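Putative signal recognition particle protein (Chaetomium thermophilum, PDB 5CK4) serves as the beta subunit of the signal recognition particle receptor, an Arf-like GTPase of secretory membranes that is held here in its GDP-bound state. Local coordinates at the guanosine-5'-diphosphate site. Sequence-based numbering; all coordinates share one arbitrary frame.

The guanosine-5'-diphosphate site. Residues 27-34, 219-220, 222-223, 297-299. With GDP (guanosine-5'-diphosphate), chain B.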
loop_
_atom_site.group_PDB
_atom_site.type_symbol
_atom_site.label_atom_id
_atom_site.label_comp_id
_atom_site.label_asym_id
_atom_site.label_seq_id
_atom_site.Cartn_x
_atom_site.Cartn_y
_atom_site.Cartn_z
ATOM N N PRO A 27 -2.311 -1.665 8.698
ATOM C CA PRO A 27 -2.955 -1.924 9.988
ATOM C C PRO A 27 -2.463 -0.942 11.042
ATOM O O PRO A 27 -1.382 -0.366 10.895
ATOM C CB PRO A 27 -2.495 -3.340 10.339
ATOM C CG PRO A 27 -1.199 -3.517 9.603
ATOM C CD PRO A 27 -1.329 -2.706 8.338
ATOM N N SER A 28 -3.245 -0.757 12.096
ATOM C CA SER A 28 -2.822 0.092 13.201
ATOM C C SER A 28 -1.489 -0.391 13.783
ATOM O O SER A 28 -1.222 -1.586 13.810
ATOM C CB SER A 28 -3.890 0.097 14.288
ATOM O OG SER A 28 -5.111 0.609 13.787
ATOM N N GLY A 29 -0.671 0.542 14.263
ATOM C CA GLY A 29 0.630 0.210 14.832
ATOM C C GLY A 29 1.744 0.048 13.812
ATOM O O GLY A 29 2.888 -0.206 14.169
ATOM N N ALA A 30 1.415 0.179 12.534
ATOM C CA ALA A 30 2.414 -0.024 11.487
ATOM C C ALA A 30 3.456 1.086 11.515
ATOM O O ALA A 30 4.604 0.864 11.133
ATOM C CB ALA A 30 1.763 -0.068 10.136
ATOM N N GLY A 31 3.032 2.275 11.951
ATOM C CA GLY A 31 3.891 3.451 11.957
ATOM C C GLY A 31 3.420 4.537 10.994
ATOM O O GLY A 31 4.204 5.378 10.567
ATOM N N LYS A 32 2.137 4.531 10.645
ATOM C CA LYS A 32 1.625 5.512 9.683
ATOM C C LYS A 32 1.731 6.952 10.205
ATOM O O LYS A 32 2.195 7.842 9.489
ATOM C CB LYS A 32 0.189 5.173 9.259
ATOM C CG LYS A 32 0.079 3.798 8.558
ATOM C CD LYS A 32 -1.307 3.532 7.988
ATOM C CE LYS A 32 -2.387 3.578 9.063
ATOM N NZ LYS A 32 -2.045 2.768 10.281
ATOM N N THR A 33 1.320 7.175 11.448
ATOM C CA THR A 33 1.397 8.510 12.039
ATOM C C THR A 33 2.847 8.974 12.089
ATOM O O THR A 33 3.166 10.111 11.716
ATOM C CB THR A 33 0.789 8.556 13.461
ATOM O OG1 THR A 33 -0.572 8.102 13.422
ATOM C CG2 THR A 33 0.838 9.985 14.024
ATOM N N ALA A 34 3.724 8.079 12.532
ATOM C CA ALA A 34 5.153 8.382 12.619
ATOM C C ALA A 34 5.744 8.734 11.251
ATOM O O ALA A 34 6.526 9.679 11.125
ATOM C CB ALA A 34 5.907 7.205 13.247
ATOM N N ASN A 219 8.298 -1.743 7.493
ATOM C CA ASN A 219 8.792 -0.790 8.486
ATOM C C ASN A 219 9.425 -1.450 9.720
ATOM O O ASN A 219 9.259 -2.649 9.946
ATOM C CB ASN A 219 7.638 0.124 8.945
ATOM C CG ASN A 219 8.122 1.367 9.679
ATOM O OD1 ASN A 219 9.233 1.840 9.444
ATOM N ND2 ASN A 219 7.288 1.899 10.573
ATOM N N LYS A 220 10.113 -0.628 10.521
ATOM C CA LYS A 220 10.744 -1.023 11.791
ATOM C C LYS A 220 11.957 -1.940 11.595
ATOM O O LYS A 220 12.229 -2.795 12.435
ATOM C CB LYS A 220 9.729 -1.626 12.807
ATOM C CG LYS A 220 8.391 -0.833 12.905
ATOM C CD LYS A 220 7.615 -1.101 14.181
ATOM C CE LYS A 220 6.251 -0.396 14.146
ATOM N NZ LYS A 220 5.436 -0.646 15.401
ATOM N N ASP A 222 14.850 -1.220 12.109
ATOM C CA ASP A 222 15.797 -0.927 13.182
ATOM C C ASP A 222 15.750 -2.025 14.247
ATOM O O ASP A 222 16.726 -2.258 14.945
ATOM C CB ASP A 222 15.486 0.430 13.812
ATOM C CG ASP A 222 14.042 0.532 14.303
ATOM O OD1 ASP A 222 13.120 0.326 13.483
ATOM O OD2 ASP A 222 13.836 0.827 15.501
ATOM N N LEU A 223 14.609 -2.698 14.365
ATOM C CA LEU A 223 14.430 -3.720 15.395
ATOM C C LEU A 223 15.148 -5.003 15.017
ATOM O O LEU A 223 15.089 -5.436 13.869
ATOM C CB LEU A 223 12.940 -3.999 15.620
ATOM C CG LEU A 223 12.139 -2.820 16.191
ATOM C CD1 LEU A 223 10.648 -3.177 16.305
ATOM C CD2 LEU A 223 12.679 -2.419 17.539
ATOM N N ASN A 297 12.810 2.123 7.924
ATOM C CA ASN A 297 12.454 2.448 9.297
ATOM C C ASN A 297 12.274 3.954 9.471
ATOM O O ASN A 297 12.933 4.749 8.802
ATOM C CB ASN A 297 13.505 1.891 10.271
ATOM C CG ASN A 297 14.886 2.485 10.045
ATOM O OD1 ASN A 297 15.546 2.175 9.058
ATOM N ND2 ASN A 297 15.325 3.345 10.956
ATOM N N VAL A 298 11.364 4.339 10.360
ATOM C CA VAL A 298 11.055 5.737 10.618
ATOM C C VAL A 298 11.894 6.279 11.777
ATOM O O VAL A 298 12.263 7.455 11.789
ATOM C CB VAL A 298 9.547 5.921 10.922
ATOM C CG1 VAL A 298 9.226 7.358 11.269
ATOM C CG2 VAL A 298 8.712 5.467 9.740
ATOM N N ILE A 299 12.201 5.418 12.745
ATOM C CA ILE A 299 13.028 5.810 13.880
ATOM C C ILE A 299 14.103 4.757 14.098
ATOM O O ILE A 299 14.034 3.686 13.511
ATOM C CB ILE A 299 12.199 5.989 15.173
ATOM C CG1 ILE A 299 11.701 4.643 15.683
ATOM C CG2 ILE A 299 11.023 6.926 14.939
ATOM C CD1 ILE A 299 10.914 4.739 16.975
HETATM P PB GDP B . -0.039 3.910 13.237
HETATM O O1B GDP B . -0.391 5.327 12.888
HETATM O O2B GDP B . 0.095 3.092 11.962
HETATM O O3B GDP B . -1.079 3.235 14.102
HETATM O O3A GDP B . 1.376 3.809 13.985
HETATM P PA GDP B . 2.100 4.936 14.888
HETATM O O1A GDP B . 2.628 6.044 14.033
HETATM O O2A GDP B . 1.221 5.423 16.013
HETATM O "O5'" GDP B . 3.290 4.004 15.395
HETATM C "C5'" GDP B . 3.012 2.888 16.225
HETATM C "C4'" GDP B . 4.210 2.686 17.137
HETATM O "O4'" GDP B . 5.313 2.199 16.369
HETATM C "C3'" GDP B . 4.670 3.987 17.781
HETATM O "O3'" GDP B . 5.137 3.663 19.092
HETATM C "C2'" GDP B . 5.860 4.414 16.942
HETATM O "O2'" GDP B . 6.822 5.164 17.679
HETATM C "C1'" GDP B . 6.435 3.073 16.546
HETATM N N9 GDP B . 7.221 3.140 15.296
HETATM C C8 GDP B . 6.875 3.725 14.130
HETATM N N7 GDP B . 7.857 3.547 13.203
HETATM C C5 GDP B . 8.823 2.818 13.782
HETATM C C6 GDP B . 10.133 2.289 13.378
HETATM O O6 GDP B . 10.548 2.477 12.210
HETATM N N1 GDP B . 10.824 1.574 14.287
HETATM C C2 GDP B . 10.380 1.363 15.545
HETATM N N2 GDP B . 11.139 0.647 16.411
HETATM N N3 GDP B . 9.188 1.829 15.987
HETATM C C4 GDP B . 8.397 2.555 15.159
HETATM O O HOH W 1 -1.413 6.779 15.826
#
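The nucleotide pocket of this Arf-like GTPase shows how a P-loop protein divides its labour: mainly backbone amides, helped by Lys32 and Thr33, cradle the phosphates, while mostly side chains, several from the NKxD motif (Asn219, Lys220, Asp222), enclose the base. The P-loop, GPSGAGKT, wraps the beta-phosphate and with the start of helix 32-40 forms the floor under the phosphates; the helix's N-terminal amides would favour their charge. GDP O2B of the beta-phosphate is gripped by the amides of Gly31 and Lys32 and by Lys32 NZ, 2.7 Å away in a salt bridge; bends at chi3 and chi4 (-59° and -48°) curl that chain back. Gly29 N binds GDP O3B at 2.7 Å in a nearly straight bond. Thr33 offers GDP O1B its amide and, at 2.8 Å, OG1, and Ala34 N holds the alpha-phosphate oxygen GDP O1A. A water joins Thr33 OG1 to GDP O2A.

Guanine lies in a slot between two aliphatic walls. Lys220, extended beyond CG, runs along one face, with CG 3.6 Å from the centroid of the six-membered ring; its NZ reaches the ribose O4' and, almost along the C=O axis, Gly29 O. Ile299 covers the opposite face like a lid with CG1, placed there by its crowded chi1 of 70°. An alanine in place of Lys220 would probably leave one face of the base uncovered and lose the tie between ribose and P-loop.

At the far end Asp222 meets the Watson-Crick edge with both syn lone pairs, OD1 taking GDP N1-H at 2.7 Å and OD2 taking N2-H, the NKxD pairing that selects guanine. Val298 N, 2.7 Å from GDP O6, closes the carbonyl corner. Behind the imidazole edge Asn219 directs ND2 to GDP N7 (3.2 Å) and, in its amide plane, to Ala30 O, bracing base pocket against P-loop. The side bearing the ribose 2'- and 3'-hydroxyls appears the more open.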